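Local coordinates for oligogalacturonate lyase (Vibrio parahaemolyticus RIMD 2210633, PDB 3C5M), which probably cleaves oligogalacturonides, the short fragments of pectin, by a lyase reaction on a seven-bladed beta-propeller that carries manganese, at residues Asn100-Met105 and Tyr118-Glu123; Glu278-Pro283 and Tyr323-Lys328; Asp319-Val324 and Ala332-Lys337. All blocks are in the same frame, centred on the assembly; numbering follows the deposited sequence.

Contact 1: Asn100-Met105 and Tyr118-Glu123; sequences NELNLM and YTVDEE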
loop_
_atom_site.group_PDB
_atom_site.type_symbol
_atom_site.label_atom_id
_atom_site.label_comp_id
_atom_site.label_asym_id
_atom_site.label_seq_id
_atom_site.Cartn_x
_atom_site.Cartn_y
_atom_site.Cartn_z
ATOM N N ASN A 100 -14.649 -5.823 -9.959
ATOM C CA ASN A 100 -15.212 -7.175 -9.930
ATOM C C ASN A 100 -14.162 -8.241 -9.903
ATOM O O ASN A 100 -14.434 -9.384 -10.256
ATOM C CB ASN A 100 -16.130 -7.372 -11.126
ATOM C CG ASN A 100 -17.267 -6.379 -11.127
ATOM O OD1 ASN A 100 -17.527 -5.712 -12.127
ATOM N ND2 ASN A 100 -17.952 -6.271 -9.994
ATOM N N GLU A 101 -12.964 -7.850 -9.466
ATOM C CA GLU A 101 -11.822 -8.755 -9.379
ATOM C C GLU A 101 -11.594 -9.468 -10.706
ATOM O O GLU A 101 -11.030 -10.548 -10.734
ATOM C CB GLU A 101 -12.062 -9.800 -8.282
ATOM C CG GLU A 101 -12.281 -9.214 -6.901
ATOM C CD GLU A 101 -12.592 -10.281 -5.856
ATOM O OE1 GLU A 101 -13.525 -11.089 -6.084
ATOM O OE2 GLU A 101 -11.912 -10.306 -4.805
ATOM N N LEU A 102 -12.047 -8.880 -11.802
ATOM C CA LEU A 102 -11.858 -9.515 -13.088
ATOM C C LEU A 102 -11.171 -8.632 -14.120
ATOM O O LEU A 102 -10.303 -9.096 -14.862
ATOM C CB LEU A 102 -13.198 -9.968 -13.655
ATOM C CG LEU A 102 -13.844 -11.144 -12.928
ATOM C CD1 LEU A 102 -15.172 -11.453 -13.567
ATOM C CD2 LEU A 102 -12.934 -12.354 -12.992
ATOM N N ASN A 103 -11.552 -7.359 -14.139
ATOM C CA ASN A 103 -11.055 -6.404 -15.105
ATOM C C ASN A 103 -10.177 -5.287 -14.580
ATOM O O ASN A 103 -10.600 -4.521 -13.726
ATOM C CB ASN A 103 -12.245 -5.767 -15.813
ATOM C CG ASN A 103 -13.320 -6.780 -16.177
ATOM O OD1 ASN A 103 -13.107 -7.680 -17.000
ATOM N ND2 ASN A 103 -14.487 -6.642 -15.549
ATOM N N LEU A 104 -8.961 -5.190 -15.117
ATOM C CA LEU A 104 -8.019 -4.143 -14.749
ATOM C C LEU A 104 -8.486 -2.954 -15.562
ATOM O O LEU A 104 -8.523 -3.041 -16.786
ATOM C CB LEU A 104 -6.614 -4.509 -15.201
ATOM C CG LEU A 104 -5.466 -4.010 -14.318
ATOM C CD1 LEU A 104 -4.155 -4.255 -15.052
ATOM C CD2 LEU A 104 -5.615 -2.533 -13.992
HETATM N N MSE A 105 -8.827 -1.847 -14.909
HETATM C CA MSE A 105 -9.324 -0.661 -15.614
HETATM C C MSE A 105 -8.366 0.506 -15.638
HETATM O O MSE A 105 -7.576 0.696 -14.722
HETATM C CB MSE A 105 -10.607 -0.160 -14.965
HETATM C CG MSE A 105 -11.601 -1.230 -14.684
HETATM SE SE MSE A 105 -12.215 -2.054 -16.322
HETATM C CE MSE A 105 -12.962 -0.419 -17.180
ATOM N N TYR A 118 -7.081 -5.405 -19.164
ATOM C CA TYR A 118 -6.806 -6.830 -18.992
ATOM C C TYR A 118 -7.905 -7.532 -18.219
ATOM O O TYR A 118 -8.434 -6.982 -17.266
ATOM C CB TYR A 118 -5.467 -7.043 -18.285
ATOM C CG TYR A 118 -5.239 -8.464 -17.804
ATOM C CD1 TYR A 118 -5.161 -8.756 -16.445
ATOM C CD2 TYR A 118 -5.120 -9.518 -18.709
ATOM C CE1 TYR A 118 -4.970 -10.067 -15.992
ATOM C CE2 TYR A 118 -4.926 -10.833 -18.273
ATOM C CZ TYR A 118 -4.853 -11.099 -16.904
ATOM O OH TYR A 118 -4.658 -12.390 -16.453
ATOM N N THR A 119 -8.257 -8.744 -18.626
ATOM C CA THR A 119 -9.306 -9.485 -17.935
ATOM C C THR A 119 -8.828 -10.885 -17.571
ATOM O O THR A 119 -8.699 -11.736 -18.441
ATOM C CB THR A 119 -10.585 -9.608 -18.803
ATOM O OG1 THR A 119 -11.124 -8.307 -19.081
ATOM C CG2 THR A 119 -11.631 -10.441 -18.078
ATOM N N VAL A 120 -8.581 -11.123 -16.285
ATOM C CA VAL A 120 -8.108 -12.424 -15.813
ATOM C C VAL A 120 -8.779 -13.583 -16.520
ATOM O O VAL A 120 -9.975 -13.546 -16.784
ATOM C CB VAL A 120 -8.322 -12.585 -14.292
ATOM C CG1 VAL A 120 -9.796 -12.446 -13.948
ATOM C CG2 VAL A 120 -7.790 -13.926 -13.834
ATOM N N ASP A 121 -8.003 -14.622 -16.824
ATOM C CA ASP A 121 -8.549 -15.781 -17.510
ATOM C C ASP A 121 -9.272 -16.751 -16.585
ATOM O O ASP A 121 -8.876 -16.943 -15.443
ATOM C CB ASP A 121 -7.448 -16.520 -18.256
ATOM C CG ASP A 121 -7.986 -17.692 -19.060
ATOM O OD1 ASP A 121 -8.254 -18.762 -18.454
ATOM O OD2 ASP A 121 -8.158 -17.533 -20.294
ATOM N N GLU A 122 -10.328 -17.369 -17.107
ATOM C CA GLU A 122 -11.150 -18.327 -16.367
ATOM C C GLU A 122 -10.376 -19.392 -15.585
ATOM O O GLU A 122 -10.908 -19.988 -14.650
ATOM C CB GLU A 122 -12.124 -19.007 -17.339
ATOM C CG GLU A 122 -13.557 -18.503 -17.244
ATOM C CD GLU A 122 -14.380 -19.277 -16.211
ATOM O OE1 GLU A 122 -13.907 -19.447 -15.061
ATOM O OE2 GLU A 122 -15.504 -19.712 -16.559
ATOM N N GLU A 123 -9.128 -19.628 -15.974
ATOM C CA GLU A 123 -8.275 -20.621 -15.323
ATOM C C GLU A 123 -7.610 -20.098 -14.044
ATOM O O GLU A 123 -7.242 -20.877 -13.160
ATOM C CB GLU A 123 -7.179 -21.083 -16.295
ATOM C CG GLU A 123 -7.659 -21.985 -17.431
ATOM C CD GLU A 123 -7.942 -23.404 -16.964
ATOM O OE1 GLU A 123 -8.426 -24.215 -17.786
ATOM O OE2 GLU A 123 -7.675 -23.707 -15.777
#
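Asn103 and Thr119 pair across the open end of a two-stranded hairpin, an antiparallel non-hydrogen-bonded pair whose CA atoms are 4.5 Å apart. Their side chains lie side by side and point the same way. Thr119 OG1, anti to its own carbonyl carbon (chi1 -62°), gives a hydrogen bond of 2.9 Å to Asn103 OD1 and meets a lone pair in the amide plane. Two backbone hydrogen bonds flank this pair. Leu104 N donates to Tyr118 O at 2.8 Å in an almost straight bond (169°), whereas Val120 N reaches Leu102 O at 3.0 Å with a more bent approach (140°). Each carbonyl also receives a CA-H...O contact: Tyr118 O lies 3.4 Å from Asn103 CA, and Leu102 O lies 3.3 Å from Thr119 CA. Leu102 and Val120 also meet through their side chains, CD2 of the leucine touching CG1 of the valine. On the other side of the sheet from Thr119, Leu104 CB sits 4.2 Å from Tyr118 CB.

The next shell shapes the two ends. Leu102 and Asn103 together face one residue of strand 94-99, a classic beta bulge that falls where the chain enters the hairpin. After Val120 the chain makes an Asx turn, Asp121 OD1 accepting from Glu123 N at 2.8 Å. Strand 114-119 is the outermost of its blade, and Tyr118 carries the contact into the next one: its ring packs on Arg169, Ile171 and Val173 of strand 168-174, its OH bonds Glu143, and Leu104 touches Leu139 of strand 138-145.

Contact 2: Glu278-Pro283 and Tyr323-Lys328; sequences EVMVMP and YVLNTK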
loop_
_atom_site.group_PDB
_atom_site.type_symbol
_atom_site.label_atom_id
_atom_site.label_comp_id
_atom_site.label_asym_id
_atom_site.label_seq_id
_atom_site.Cartn_x
_atom_site.Cartn_y
_atom_site.Cartn_z
ATOM N N GLU A 278 21.399 -2.480 8.484
ATOM C CA GLU A 278 20.491 -1.916 9.471
ATOM C C GLU A 278 20.461 -0.390 9.368
ATOM O O GLU A 278 21.480 0.239 9.087
ATOM C CB GLU A 278 20.946 -2.348 10.864
ATOM C CG GLU A 278 20.075 -1.875 12.008
ATOM C CD GLU A 278 20.642 -2.278 13.361
ATOM O OE1 GLU A 278 20.842 -3.494 13.578
ATOM O OE2 GLU A 278 20.884 -1.379 14.201
ATOM N N VAL A 279 19.287 0.195 9.587
ATOM C CA VAL A 279 19.124 1.643 9.524
ATOM C C VAL A 279 18.748 2.239 10.882
ATOM O O VAL A 279 19.288 3.273 11.278
ATOM C CB VAL A 279 18.053 2.047 8.495
ATOM C CG1 VAL A 279 16.740 1.399 8.842
ATOM C CG2 VAL A 279 17.900 3.560 8.470
HETATM N N MSE A 280 17.819 1.596 11.586
HETATM C CA MSE A 280 17.407 2.069 12.903
HETATM C C MSE A 280 16.369 1.171 13.568
HETATM O O MSE A 280 15.879 0.219 12.962
HETATM C CB MSE A 280 16.856 3.491 12.817
HETATM C CG MSE A 280 15.401 3.586 12.394
HETATM SE SE MSE A 280 14.657 5.399 12.555
HETATM C CE MSE A 280 14.690 5.874 10.694
ATOM N N VAL A 281 16.046 1.480 14.820
ATOM C CA VAL A 281 15.057 0.716 15.572
ATOM C C VAL A 281 13.685 0.944 14.975
ATOM O O VAL A 281 13.504 1.802 14.118
ATOM C CB VAL A 281 14.995 1.153 17.028
ATOM C CG1 VAL A 281 16.349 0.971 17.674
ATOM C CG2 VAL A 281 14.545 2.608 17.106
HETATM N N MSE A 282 12.708 0.194 15.456
HETATM C CA MSE A 282 11.358 0.298 14.932
HETATM C C MSE A 282 10.352 0.408 16.047
HETATM O O MSE A 282 10.132 -0.554 16.786
HETATM C CB MSE A 282 11.032 -0.947 14.107
HETATM C CG MSE A 282 10.683 -0.701 12.646
HETATM SE SE MSE A 282 8.905 -0.079 12.307
HETATM C CE MSE A 282 7.942 -1.755 12.484
ATOM N N PRO A 283 9.726 1.583 16.197
ATOM C CA PRO A 283 8.731 1.732 17.263
ATOM C C PRO A 283 7.545 0.792 17.009
ATOM O O PRO A 283 7.326 0.342 15.882
ATOM C CB PRO A 283 8.355 3.209 17.182
ATOM C CG PRO A 283 8.601 3.545 15.737
ATOM C CD PRO A 283 9.886 2.831 15.433
ATOM N N TYR A 323 4.036 7.838 13.809
ATOM C CA TYR A 323 5.433 8.169 14.017
ATOM C C TYR A 323 6.145 8.691 12.784
ATOM O O TYR A 323 5.915 8.218 11.672
ATOM C CB TYR A 323 6.171 6.946 14.544
ATOM C CG TYR A 323 5.812 6.575 15.959
ATOM C CD1 TYR A 323 6.637 6.944 17.027
ATOM C CD2 TYR A 323 4.658 5.837 16.236
ATOM C CE1 TYR A 323 6.328 6.583 18.334
ATOM C CE2 TYR A 323 4.337 5.471 17.538
ATOM C CZ TYR A 323 5.177 5.846 18.583
ATOM O OH TYR A 323 4.878 5.493 19.879
ATOM N N VAL A 324 7.000 9.686 12.980
ATOM C CA VAL A 324 7.775 10.221 11.874
ATOM C C VAL A 324 9.250 9.987 12.196
ATOM O O VAL A 324 9.883 10.749 12.933
ATOM C CB VAL A 324 7.500 11.715 11.652
ATOM C CG1 VAL A 324 8.454 12.264 10.627
ATOM C CG2 VAL A 324 6.077 11.911 11.173
ATOM N N LEU A 325 9.783 8.897 11.653
ATOM C CA LEU A 325 11.169 8.533 11.862
ATOM C C LEU A 325 12.098 9.349 10.976
ATOM O O LEU A 325 11.770 9.687 9.842
ATOM C CB LEU A 325 11.376 7.041 11.584
ATOM C CG LEU A 325 10.625 6.042 12.473
ATOM C CD1 LEU A 325 9.138 6.138 12.199
ATOM C CD2 LEU A 325 11.116 4.620 12.199
ATOM N N ASN A 326 13.263 9.667 11.519
ATOM C CA ASN A 326 14.274 10.419 10.809
ATOM C C ASN A 326 15.431 9.453 10.521
ATOM O O ASN A 326 16.251 9.197 11.395
ATOM C CB ASN A 326 14.757 11.559 11.688
ATOM C CG ASN A 326 15.651 12.511 10.951
ATOM O OD1 ASN A 326 16.632 12.103 10.326
ATOM N ND2 ASN A 326 15.324 13.798 11.020
ATOM N N THR A 327 15.485 8.918 9.302
ATOM C CA THR A 327 16.521 7.966 8.889
ATOM C C THR A 327 17.946 8.361 9.282
ATOM O O THR A 327 18.632 7.609 9.972
ATOM C CB THR A 327 16.480 7.731 7.350
ATOM O OG1 THR A 327 15.258 7.069 7.008
ATOM C CG2 THR A 327 17.653 6.877 6.886
ATOM N N LYS A 328 18.383 9.536 8.835
ATOM C CA LYS A 328 19.723 10.028 9.126
ATOM C C LYS A 328 19.972 10.144 10.628
ATOM O O LYS A 328 20.857 9.480 11.167
ATOM C CB LYS A 328 19.934 11.385 8.451
ATOM C CG LYS A 328 21.263 11.512 7.700
ATOM C CD LYS A 328 22.473 11.442 8.640
ATOM C CE LYS A 328 23.772 11.195 7.874
ATOM N NZ LYS A 328 23.985 12.152 6.755
#
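At the seam between two successive propeller blades, Met280 and Pro283 from the outermost strand of one blade and the linker after it lie over Tyr323, Leu325 and Thr327 of the next. Met280, a selenomethionine, makes contact with both its selenium and its terminal methyl. Its SE comes to 3.6 Å from Leu325 CD2, and the bend at chi3 (104°) turns CE past the leucine and onto the backbone at Thr327, 3.3 Å from Thr327 CA. The methyl also touches Leu325 CB, and the two side chains cross obliquely. Closer to the start of strand 276-281, Val279 CG2 meets Thr327 CG2 at 3.7 Å, the two side chains at about a right angle.

Strands 278-281 and 323-326 belong to different four-stranded antiparallel sheets. Their axes approach to 9.2 Å, and no hydrogen bond joins the two segments, as expected where blades pack through the faces of their sheets. Their N-to-C directions make an angle of 139°, and Ile266 of strand 264-269 adds to the apolar layer by touching both Val279 and Leu325.

Where the chain leaves the first blade, Pro283 takes over from Met280. Its CD meets Leu325 CD2 tip to tip at 3.9 Å, while CB lies over one face of the Tyr323 ring, a CH-pi contact 4.2 Å from the ring centroid and 13° off the normal. Thr327 OG1 is hydrogen-bonded to Gly294 O within the second blade. The Leu325 side chain is about 11 Å from that of His287, a manganese ligand.

Contact 3: Asp319-Val324 and Ala332-Lys337; sequences DPFLYV and AQKLCK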
loop_
_atom_site.group_PDB
_atom_site.type_symbol
_atom_site.label_atom_id
_atom_site.label_comp_id
_atom_site.label_asym_id
_atom_site.label_seq_id
_atom_site.Cartn_x
_atom_site.Cartn_y
_atom_site.Cartn_z
ATOM N N ASP A 319 -1.017 1.885 21.570
ATOM C CA ASP A 319 -0.408 3.103 21.042
ATOM C C ASP A 319 -1.196 3.671 19.865
ATOM O O ASP A 319 -1.203 3.104 18.780
ATOM C CB ASP A 319 1.028 2.803 20.613
ATOM C CG ASP A 319 1.755 4.027 20.093
ATOM O OD1 ASP A 319 2.973 3.937 19.872
ATOM O OD2 ASP A 319 1.116 5.076 19.895
ATOM N N PRO A 320 -1.869 4.807 20.063
ATOM C CA PRO A 320 -2.643 5.401 18.978
ATOM C C PRO A 320 -1.877 6.498 18.233
ATOM O O PRO A 320 -2.487 7.355 17.599
ATOM C CB PRO A 320 -3.843 5.966 19.717
ATOM C CG PRO A 320 -3.168 6.571 20.932
ATOM C CD PRO A 320 -2.204 5.451 21.347
ATOM N N PHE A 321 -0.552 6.482 18.297
ATOM C CA PHE A 321 0.221 7.534 17.638
ATOM C C PHE A 321 0.852 7.199 16.290
ATOM O O PHE A 321 1.182 6.045 15.990
ATOM C CB PHE A 321 1.338 8.050 18.561
ATOM C CG PHE A 321 0.843 8.831 19.741
ATOM C CD1 PHE A 321 0.642 8.206 20.970
ATOM C CD2 PHE A 321 0.573 10.192 19.622
ATOM C CE1 PHE A 321 0.185 8.925 22.066
ATOM C CE2 PHE A 321 0.114 10.925 20.702
ATOM C CZ PHE A 321 -0.082 10.292 21.933
ATOM N N LEU A 322 1.013 8.241 15.481
ATOM C CA LEU A 322 1.653 8.128 14.185
ATOM C C LEU A 322 3.096 8.540 14.425
ATOM O O LEU A 322 3.359 9.485 15.163
ATOM C CB LEU A 322 1.006 9.076 13.179
ATOM C CG LEU A 322 -0.251 8.550 12.484
ATOM C CD1 LEU A 322 -0.850 9.634 11.590
ATOM C CD2 LEU A 322 0.105 7.305 11.684
ATOM N N TYR A 323 4.036 7.838 13.809
ATOM C CA TYR A 323 5.433 8.169 14.017
ATOM C C TYR A 323 6.145 8.691 12.784
ATOM O O TYR A 323 5.915 8.218 11.672
ATOM C CB TYR A 323 6.171 6.946 14.544
ATOM C CG TYR A 323 5.812 6.575 15.959
ATOM C CD1 TYR A 323 6.637 6.944 17.027
ATOM C CD2 TYR A 323 4.658 5.837 16.236
ATOM C CE1 TYR A 323 6.328 6.583 18.334
ATOM C CE2 TYR A 323 4.337 5.471 17.538
ATOM C CZ TYR A 323 5.177 5.846 18.583
ATOM O OH TYR A 323 4.878 5.493 19.879
ATOM N N VAL A 324 7.000 9.686 12.980
ATOM C CA VAL A 324 7.775 10.221 11.874
ATOM C C VAL A 324 9.250 9.987 12.196
ATOM O O VAL A 324 9.883 10.749 12.933
ATOM C CB VAL A 324 7.500 11.715 11.652
ATOM C CG1 VAL A 324 8.454 12.264 10.627
ATOM C CG2 VAL A 324 6.077 11.911 11.173
ATOM N N ALA A 332 12.932 8.285 16.048
ATOM C CA ALA A 332 11.497 8.243 15.819
ATOM C C ALA A 332 10.843 9.311 16.690
ATOM O O ALA A 332 11.305 9.582 17.792
ATOM C CB ALA A 332 10.955 6.862 16.178
ATOM N N GLN A 333 9.770 9.920 16.207
ATOM C CA GLN A 333 9.098 10.950 16.987
ATOM C C GLN A 333 7.591 10.907 16.754
ATOM O O GLN A 333 7.140 10.661 15.634
ATOM C CB GLN A 333 9.660 12.314 16.600
ATOM C CG GLN A 333 9.222 13.463 17.493
ATOM C CD GLN A 333 10.014 14.745 17.224
ATOM O OE1 GLN A 333 9.781 15.783 17.848
ATOM N NE2 GLN A 333 10.955 14.670 16.289
ATOM N N LYS A 334 6.811 11.135 17.806
ATOM C CA LYS A 334 5.359 11.117 17.670
ATOM C C LYS A 334 4.894 12.351 16.925
ATOM O O LYS A 334 5.160 13.460 17.365
ATOM C CB LYS A 334 4.680 11.081 19.036
ATOM C CG LYS A 334 4.878 9.791 19.816
ATOM C CD LYS A 334 3.957 9.771 21.036
ATOM C CE LYS A 334 4.079 8.481 21.842
ATOM N NZ LYS A 334 5.427 8.278 22.469
ATOM N N LEU A 335 4.198 12.159 15.804
ATOM C CA LEU A 335 3.712 13.290 14.998
ATOM C C LEU A 335 2.430 13.819 15.611
ATOM O O LEU A 335 2.368 14.926 16.136
ATOM C CB LEU A 335 3.417 12.858 13.552
ATOM C CG LEU A 335 3.570 13.892 12.423
ATOM C CD1 LEU A 335 2.776 13.440 11.202
ATOM C CD2 LEU A 335 3.100 15.254 12.885
ATOM N N CYS A 336 1.390 13.011 15.518
ATOM C CA CYS A 336 0.112 13.383 16.071
ATOM C C CYS A 336 -0.501 12.071 16.461
ATOM O O CYS A 336 0.197 11.062 16.584
ATOM C CB CYS A 336 -0.763 14.098 15.036
ATOM S SG CYS A 336 -1.333 13.049 13.688
ATOM N N LYS A 337 -1.809 12.073 16.632
ATOM C CA LYS A 337 -2.495 10.874 17.051
ATOM C C LYS A 337 -3.560 10.490 16.030
ATOM O O LYS A 337 -4.290 11.348 15.556
ATOM C CB LYS A 337 -3.095 11.148 18.435
ATOM C CG LYS A 337 -3.563 9.937 19.193
ATOM C CD LYS A 337 -3.682 10.207 20.698
ATOM C CE LYS A 337 -4.722 11.279 21.045
ATOM N NZ LYS A 337 -4.199 12.667 20.871
#
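With CG anti to the carbonyl carbon (chi1 -69°), Phe321 places its ring between two lysines of the partner strand, Lys334 and Lys337. Lys334 starts the same way and then extends (chi2 -170°), which lays CD over one ring face. Lys337 brings its own CD over the opposite face. The CH-pi contacts put Lys334 CD 3.6 Å and Lys337 CD 4.1 Å from the Phe321 ring centroid, while Cys336 O lies at the ring edge. Pro320 runs alongside Lys337, its CG 3.7 Å from the lysine CD.

The hairpin is bonded through Leu322 N to Cys336 O (3.1 Å), Leu335 N to Leu322 O and Val324 N to Gln333 O (2.8 Å). Between the pairs Phe321-Lys337 and Tyr323-Lys334 the register slips by one, a beta bulge. Away from the lysines, Val324 CG2 packs on the Leu335 side chain, which also touches Val365 and Ala380 of the neighbouring blade. Leu322 is about 8 Å from the manganese ligands His287 and His355, side chain to side chain.

Just before the strand Asp319 makes an Asx turn, OD2 accepting from Phe321 N at 2.7 Å and OD1 from Tyr323 OH. With two donors on the carboxylate and Lys334 NZ 5.6 Å from Asp319 OD1, the charged form of the aspartate is probably favoured.

In the fold
From the N terminus, contact 1 comes first: it closes a loop of 12 residues between 100-105 and 118-123, pairing neighbouring strands of one blade. Contact 2 opens far along the chain and bridges 39 residues, joining the outermost strand of one blade to the third strand of the next. Contact 3 opens at 319-324, before contact 2 has finished on strand 321-326, and closes after seven intervening residues at 332-337; the two overlap, sharing Tyr323 and Val324. Ala332 touches Leu325 and Pro283, linking them directly. Contact 1 lies on the opposite side of the propeller's centre, about 39 Å from either, between centres.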